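PDB 5TPU: putative uncharacterized protein from Campylobacter jejuni, which is of unknown function but belongs to the WxcM-like family of the cupin clan, small beta-barrel proteins, and binds thymidine-5'-diphosphate. Local coordinates for residues V63-I74 against E102-L113. The protein carries 3 engineered substitutions. Numbering follows the deposited sequence.
Sequences VLIMMSGSCDII and EMKNFSYGAKLL
Strand 63-66 pairs antiparallel with strand 111-113 (axes 4.6 Å apart, 151°), and beyond the corner at Met67 strand 71-74 pairs likewise with strand 102-104. Ile65 and Leu113 exchange two backbone hydrogen bonds, as do Asp72 with Lys104 and Ile74 with Glu102. Within the first ladder, after Met66-Leu112, Met67 and Ser68 together face Lys111 in a classic beta bulge: Lys111 O takes a nearly straight bond from Ser68 N, in the carbonyl plane, and a weak one from Met67 N, while Lys111 N donates to Ser68 O. Lys111 curls back at its last torsion (chi4 51°), and NZ donates to Ser68 OG at 3.3 Å.

In the interior, Cys71 CB sits over the centre of the Phe106 ring, 3.7 Å from its centroid, a CH-pi contact; SG lies over the same face, a sulfur-aromatic contact. Met66, bent at chi2 and chi3, brings CE to 3.6 Å from Ala110 CB, while its SD meets Leu112 CD1. At the loop, Ser107 OG accepts the N-H of Ser70 at 3.0 Å, and Ser70 O receives Ser107 N. Asn105 ND2 donates to the anti side of Asp72 OD2 (2.9 Å), the amide and carboxylate planes standing 83° apart. Two neighbouring strand pairs, one in each sheet, joined by a bulged corner on one side and a loop with a type II turn on the other, are consistent with the double-stranded beta-helix of cupins.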
ATOM      1  N   VAL A  63      -8.120   3.528   4.696  1.00 19.15           N
ATOM      2  CA  VAL A  63      -7.437   4.736   4.240  1.00 18.70           C
ATOM      3  C   VAL A  63      -7.062   4.602   2.792  1.00 16.59           C
ATOM      4  O   VAL A  63      -6.388   3.644   2.440  1.00 18.70           O
ATOM      5  CB  VAL A  63      -6.204   5.026   5.090  1.00 18.41           C
ATOM      6  CG1 VAL A  63      -5.353   6.114   4.445  1.00 19.41           C
ATOM      7  CG2 VAL A  63      -6.651   5.394   6.487  1.00 19.45           C
ATOM      8  N   LEU A  64      -7.496   5.559   1.980  1.00 15.55           N
ATOM      9  CA  LEU A  64      -7.267   5.581   0.520  1.00 15.28           C
ATOM     10  C   LEU A  64      -6.134   6.520   0.171  1.00 14.96           C
ATOM     11  O   LEU A  64      -6.189   7.686   0.576  1.00 15.34           O
ATOM     12  CB  LEU A  64      -8.524   6.063  -0.229  1.00 15.58           C
ATOM     13  CG  LEU A  64      -9.608   5.009  -0.518  1.00 15.26           C
ATOM     14  CD1 LEU A  64     -10.057   4.327   0.762  1.00 16.35           C
ATOM     15  CD2 LEU A  64     -10.781   5.648  -1.221  1.00 15.65           C
ATOM     16  N   ILE A  65      -5.143   6.054  -0.592  1.00 14.91           N
ATOM     17  CA  ILE A  65      -4.063   6.917  -1.082  1.00 15.19           C
ATOM     18  C   ILE A  65      -3.949   6.755  -2.598  1.00 14.88           C
ATOM     19  O   ILE A  65      -3.832   5.649  -3.091  1.00 15.10           O
ATOM     20  CB  ILE A  65      -2.749   6.504  -0.397  1.00 16.19           C
ATOM     21  CG1 ILE A  65      -2.821   6.753   1.105  1.00 17.61           C
ATOM     22  CG2 ILE A  65      -1.539   7.227  -0.972  1.00 15.79           C
ATOM     23  CD1 ILE A  65      -1.911   5.858   1.914  1.00 16.60           C
ATOM     24  N   MET A  66      -4.039   7.848  -3.336  1.00 15.09           N
ATOM     25  CA  MET A  66      -3.806   7.850  -4.757  1.00 17.46           C
ATOM     26  C   MET A  66      -2.291   7.796  -4.977  1.00 18.68           C
ATOM     27  O   MET A  66      -1.624   8.815  -4.913  1.00 18.50           O
ATOM     28  CB  MET A  66      -4.396   9.135  -5.385  1.00 18.28           C
ATOM     29  CG  MET A  66      -5.362   8.945  -6.515  1.00 19.95           C
ATOM     30  SD  MET A  66      -6.418   7.490  -6.442  1.00 20.28           S
ATOM     31  CE  MET A  66      -6.237   6.977  -8.136  1.00 24.53           C
ATOM     32  N   MET A  67      -1.783   6.599  -5.209  1.00 18.33           N
ATOM     33  CA  MET A  67      -0.385   6.376  -5.525  1.00 22.44           C
ATOM     34  C   MET A  67       0.047   6.970  -6.852  1.00 21.79           C
ATOM     35  O   MET A  67       1.204   7.336  -7.018  1.00 21.83           O
ATOM     36  CB  MET A  67      -0.083   4.878  -5.570  1.00 26.78           C
ATOM     37  CG  MET A  67      -0.068   4.229  -4.218  1.00 36.29           C
ATOM     38  SD  MET A  67       1.386   4.665  -3.258  1.00 46.41           S
ATOM     39  CE  MET A  67       2.680   4.886  -4.465  1.00 39.28           C
ATOM     40  N   SER A  68      -0.859   7.021  -7.813  1.00 19.98           N
ATOM     41  CA  SER A  68      -0.597   7.762  -9.023  1.00 20.46           C
ATOM     42  C   SER A  68      -1.876   8.163  -9.670  1.00 17.62           C
ATOM     43  O   SER A  68      -2.894   7.475  -9.519  1.00 14.93           O
ATOM     44  CB  SER A  68       0.266   6.960 -10.001  1.00 23.68           C
ATOM     45  OG  SER A  68      -0.436   5.844 -10.443  1.00 28.95           O
ATOM     46  N   GLY A  69      -1.832   9.331 -10.320  1.00 15.53           N
ATOM     47  CA  GLY A  69      -2.982   9.866 -10.979  1.00 17.03           C
ATOM     48  C   GLY A  69      -4.074  10.376 -10.057  1.00 17.36           C
ATOM     49  O   GLY A  69      -3.817  10.762  -8.940  1.00 19.98           O
ATOM     50  N   SER A  70      -5.302  10.326 -10.526  1.00 17.08           N
ATOM     51  CA  SER A  70      -6.360  10.933  -9.793  1.00 17.75           C
ATOM     52  C   SER A  70      -7.691  10.236  -9.935  1.00 15.88           C
ATOM     53  O   SER A  70      -7.933   9.434 -10.831  1.00 16.45           O
ATOM     54  CB  SER A  70      -6.493  12.414 -10.126  1.00 17.55           C
ATOM     55  OG  SER A  70      -7.064  12.556 -11.392  0.75 17.61           O
ATOM     56  N   CYS A  71      -8.551  10.555  -8.985  1.00 16.80           N
ATOM     57  CA  CYS A  71      -9.958  10.153  -9.015  1.00 18.11           C
ATOM     58  C   CYS A  71     -10.793  11.045  -8.107  1.00 17.62           C
ATOM     59  O   CYS A  71     -10.257  11.811  -7.343  1.00 19.14           O
ATOM     60  CB  CYS A  71     -10.157   8.682  -8.612  1.00 16.47           C
ATOM     61  SG  CYS A  71     -10.021   8.429  -6.838  1.00 20.36           S
ATOM     62  N   ASP A  72     -12.110  10.924  -8.245  1.00 19.75           N
ATOM     63  CA  ASP A  72     -13.115  11.518  -7.387  1.00 20.30           C
ATOM     64  C   ASP A  72     -13.794  10.407  -6.617  1.00 24.27           C
ATOM     65  O   ASP A  72     -14.114   9.344  -7.185  1.00 24.67           O
ATOM     66  CB  ASP A  72     -14.176  12.261  -8.224  1.00 22.07           C
ATOM     67  CG  ASP A  72     -13.593  13.397  -8.986  1.00 20.37           C
ATOM     68  OD1 ASP A  72     -12.622  14.007  -8.471  1.00 22.62           O
ATOM     69  OD2 ASP A  72     -14.069  13.653 -10.096  1.00 23.47           O
ATOM     70  N   ILE A  73     -13.983  10.681  -5.327  1.00 23.32           N
ATOM     71  CA  ILE A  73     -14.738   9.852  -4.408  1.00 28.61           C
ATOM     72  C   ILE A  73     -15.885  10.704  -3.949  1.00 24.49           C
ATOM     73  O   ILE A  73     -15.679  11.773  -3.361  1.00 21.71           O
ATOM     74  CB  ILE A  73     -14.007   9.470  -3.099  1.00 32.09           C
ATOM     75  CG1 ILE A  73     -12.492   9.582  -3.242  1.00 38.76           C
ATOM     76  CG2 ILE A  73     -14.545   8.138  -2.573  1.00 33.83           C
ATOM     77  CD1 ILE A  73     -11.682   8.335  -2.952  1.00 45.81           C
ATOM     78  N   ILE A  74     -17.089  10.217  -4.210  1.00 26.37           N
ATOM     79  CA  ILE A  74     -18.259  10.780  -3.603  1.00 24.52           C
ATOM     80  C   ILE A  74     -18.572  10.001  -2.333  1.00 22.67           C
ATOM     81  O   ILE A  74     -18.804   8.802  -2.346  1.00 23.09           O
ATOM     82  CB  ILE A  74     -19.410  10.756  -4.586  1.00 30.65           C
ATOM     83  CG1 ILE A  74     -18.949  11.413  -5.881  1.00 35.35           C
ATOM     84  CG2 ILE A  74     -20.624  11.456  -3.984  1.00 33.06           C
ATOM     85  CD1 ILE A  74     -20.091  11.802  -6.797  1.00 39.57           C
ATOM     86  N   GLU A 102     -18.464   6.095  -3.624  1.00 28.33           N
ATOM     87  CA  GLU A 102     -18.400   5.745  -4.989  1.00 29.84           C
ATOM     88  C   GLU A 102     -17.212   6.457  -5.594  1.00 29.59           C
ATOM     89  O   GLU A 102     -16.973   7.652  -5.353  1.00 29.75           O
ATOM     90  CB  GLU A 102     -19.756   5.968  -5.647  1.00 34.18           C
ATOM     91  CG  GLU A 102     -20.058   7.246  -6.384  1.00 39.00           C
ATOM     92  CD  GLU A 102     -20.712   6.937  -7.714  1.00 41.63           C
ATOM     93  OE1 GLU A 102     -20.162   6.087  -8.418  1.00 43.43           O
ATOM     94  OE2 GLU A 102     -21.758   7.511  -8.061  1.00 46.52           O
ATOM     95  N   MET A 103     -16.412   5.669  -6.302  1.00 25.49           N
ATOM     96  CA  MET A 103     -15.173   6.161  -6.902  1.00 23.38           C
ATOM     97  C   MET A 103     -15.296   6.246  -8.418  1.00 21.75           C
ATOM     98  O   MET A 103     -15.748   5.310  -9.061  1.00 27.42           O
ATOM     99  CB  MET A 103     -14.072   5.225  -6.527  1.00 22.90           C
ATOM    100  CG  MET A 103     -14.089   4.877  -5.060  1.00 24.43           C
ATOM    101  SD  MET A 103     -12.456   4.421  -4.532  1.00 25.93           S
ATOM    102  CE  MET A 103     -12.262   2.737  -5.056  1.00 32.47           C
ATOM    103  N   LYS A 104     -14.906   7.374  -8.980  1.00 20.89           N
ATOM    104  CA  LYS A 104     -15.129   7.645 -10.374  1.00 21.89           C
ATOM    105  C   LYS A 104     -14.055   8.564 -10.920  1.00 18.87           C
ATOM    106  O   LYS A 104     -13.173   8.980 -10.189  1.00 16.89           O
ATOM    107  CB  LYS A 104     -16.538   8.260 -10.560  1.00 26.16           C
ATOM    108  CG  LYS A 104     -16.697   9.674  -9.998  1.00 30.55           C
ATOM    109  CD  LYS A 104     -18.089  10.278 -10.252  1.00 35.27           C
ATOM    110  CE  LYS A 104     -18.048  11.753  -9.884  1.00 38.55           C
ATOM    111  NZ  LYS A 104     -19.300  12.480 -10.228  1.00 41.28           N
ATOM    112  N   ASN A 105     -14.165   8.871 -12.211  1.00 20.01           N
ATOM    113  CA  ASN A 105     -13.211   9.662 -12.941  1.00 22.52           C
ATOM    114  C   ASN A 105     -11.771   9.330 -12.609  1.00 18.10           C
ATOM    115  O   ASN A 105     -10.991  10.256 -12.418  1.00 18.16           O
ATOM    116  CB  ASN A 105     -13.439  11.151 -12.648  1.00 25.93           C
ATOM    117  CG  ASN A 105     -14.804  11.599 -13.069  1.00 31.26           C
ATOM    118  OD1 ASN A 105     -15.236  11.289 -14.180  1.00 35.60           O
ATOM    119  ND2 ASN A 105     -15.511  12.309 -12.181  1.00 34.18           N
ATOM    120  N   PHE A 106     -11.418   8.050 -12.545  1.00 15.45           N
ATOM    121  CA  PHE A 106     -10.000   7.679 -12.414  1.00 17.42           C
ATOM    122  C   PHE A 106      -9.284   8.182 -13.655  1.00 15.33           C
ATOM    123  O   PHE A 106      -9.759   7.951 -14.753  1.00 17.32           O
ATOM    124  CB  PHE A 106      -9.789   6.173 -12.295  1.00 16.62           C
ATOM    125  CG  PHE A 106     -10.195   5.631 -10.969  1.00 16.74           C
ATOM    126  CD1 PHE A 106     -11.533   5.418 -10.686  1.00 16.72           C
ATOM    127  CD2 PHE A 106      -9.269   5.389  -9.997  1.00 16.41           C
ATOM    128  CE1 PHE A 106     -11.920   4.947  -9.459  1.00 18.32           C
ATOM    129  CE2 PHE A 106      -9.639   4.855  -8.778  1.00 16.06           C
ATOM    130  CZ  PHE A 106     -10.967   4.651  -8.493  1.00 17.08           C
ATOM    131  N   SER A 107      -8.194   8.905 -13.495  1.00 16.18           N
ATOM    132  CA  SER A 107      -7.370   9.161 -14.665  1.00 16.60           C
ATOM    133  C   SER A 107      -6.853   7.808 -15.202  1.00 17.46           C
ATOM    134  O   SER A 107      -6.783   6.807 -14.475  1.00 15.23           O
ATOM    135  CB  SER A 107      -6.247  10.110 -14.323  1.00 16.79           C
ATOM    136  OG  SER A 107      -5.389   9.530 -13.388  1.00 16.08           O
ATOM    137  N   TYR A 108      -6.607   7.747 -16.502  1.00 15.59           N
ATOM    138  CA  TYR A 108      -6.260   6.494 -17.129  1.00 17.14           C
ATOM    139  C   TYR A 108      -5.022   5.874 -16.496  1.00 17.81           C
ATOM    140  O   TYR A 108      -4.006   6.521 -16.407  1.00 17.61           O
ATOM    141  CB  TYR A 108      -5.933   6.754 -18.577  1.00 18.01           C
ATOM    142  CG  TYR A 108      -5.689   5.497 -19.335  1.00 18.99           C
ATOM    143  CD1 TYR A 108      -6.738   4.840 -19.915  1.00 20.49           C
ATOM    144  CD2 TYR A 108      -4.391   4.967 -19.498  1.00 18.78           C
ATOM    145  CE1 TYR A 108      -6.546   3.682 -20.630  1.00 20.86           C
ATOM    146  CE2 TYR A 108      -4.183   3.829 -20.231  1.00 17.65           C
ATOM    147  CZ  TYR A 108      -5.255   3.190 -20.790  1.00 19.64           C
ATOM    148  OH  TYR A 108      -5.118   2.038 -21.523  1.00 24.33           O
ATOM    149  N   GLY A 109      -5.143   4.644 -16.017  1.00 16.97           N
ATOM    150  CA  GLY A 109      -4.051   3.966 -15.403  1.00 16.47           C
ATOM    151  C   GLY A 109      -3.729   4.462 -14.019  1.00 16.28           C
ATOM    152  O   GLY A 109      -2.709   4.094 -13.486  1.00 14.48           O
ATOM    153  N   ALA A 110      -4.609   5.222 -13.389  1.00 15.94           N
ATOM    154  CA  ALA A 110      -4.341   5.675 -12.036  1.00 15.84           C
ATOM    155  C   ALA A 110      -4.302   4.507 -11.073  1.00 14.62           C
ATOM    156  O   ALA A 110      -4.883   3.466 -11.345  1.00 15.26           O
ATOM    157  CB  ALA A 110      -5.395   6.662 -11.576  1.00 17.46           C
ATOM    158  N   LYS A 111      -3.609   4.703  -9.961  1.00 14.47           N
ATOM    159  CA  LYS A 111      -3.380   3.662  -8.988  1.00 17.66           C
ATOM    160  C   LYS A 111      -3.772   4.088  -7.606  1.00 14.79           C
ATOM    161  O   LYS A 111      -3.290   5.078  -7.093  1.00 17.82           O
ATOM    162  CB  LYS A 111      -1.921   3.204  -8.982  1.00 19.17           C
ATOM    163  CG  LYS A 111      -1.445   2.742 -10.354  1.00 25.47           C
ATOM    164  CD  LYS A 111      -0.039   2.112 -10.311  1.00 32.44           C
ATOM    165  CE  LYS A 111       0.649   2.058 -11.686  1.00 34.84           C
ATOM    166  NZ  LYS A 111       0.610   3.404 -12.351  1.00 40.04           N
ATOM    167  N   LEU A 112      -4.606   3.285  -6.985  1.00 13.25           N
ATOM    168  CA  LEU A 112      -5.138   3.573  -5.679  1.00 12.30           C
ATOM    169  C   LEU A 112      -4.693   2.507  -4.706  1.00 11.78           C
ATOM    170  O   LEU A 112      -4.942   1.355  -4.939  1.00 13.06           O
ATOM    171  CB  LEU A 112      -6.641   3.544  -5.763  1.00 12.33           C
ATOM    172  CG  LEU A 112      -7.431   3.615  -4.449  1.00 12.28           C
ATOM    173  CD1 LEU A 112      -7.230   4.930  -3.721  1.00 11.90           C
ATOM    174  CD2 LEU A 112      -8.874   3.439  -4.858  1.00 12.23           C
ATOM    175  N   LEU A 113      -4.068   2.926  -3.615  1.00 11.97           N
ATOM    176  CA  LEU A 113      -3.697   2.121  -2.490  1.00 12.63           C
ATOM    177  C   LEU A 113      -4.732   2.259  -1.375  1.00 13.98           C
ATOM    178  O   LEU A 113      -5.190   3.377  -1.053  1.00 14.32           O
ATOM    179  CB  LEU A 113      -2.329   2.535  -1.978  1.00 14.08           C
ATOM    180  CG  LEU A 113      -1.853   1.742  -0.746  1.00 14.58           C
ATOM    181  CD1 LEU A 113      -1.593   0.299  -1.136  1.00 15.47           C
ATOM    182  CD2 LEU A 113      -0.581   2.371  -0.191  1.00 14.17           C
TER
HETATM  183  O   HOH W   1     -10.037  12.440 -11.325  1.00 34.89           O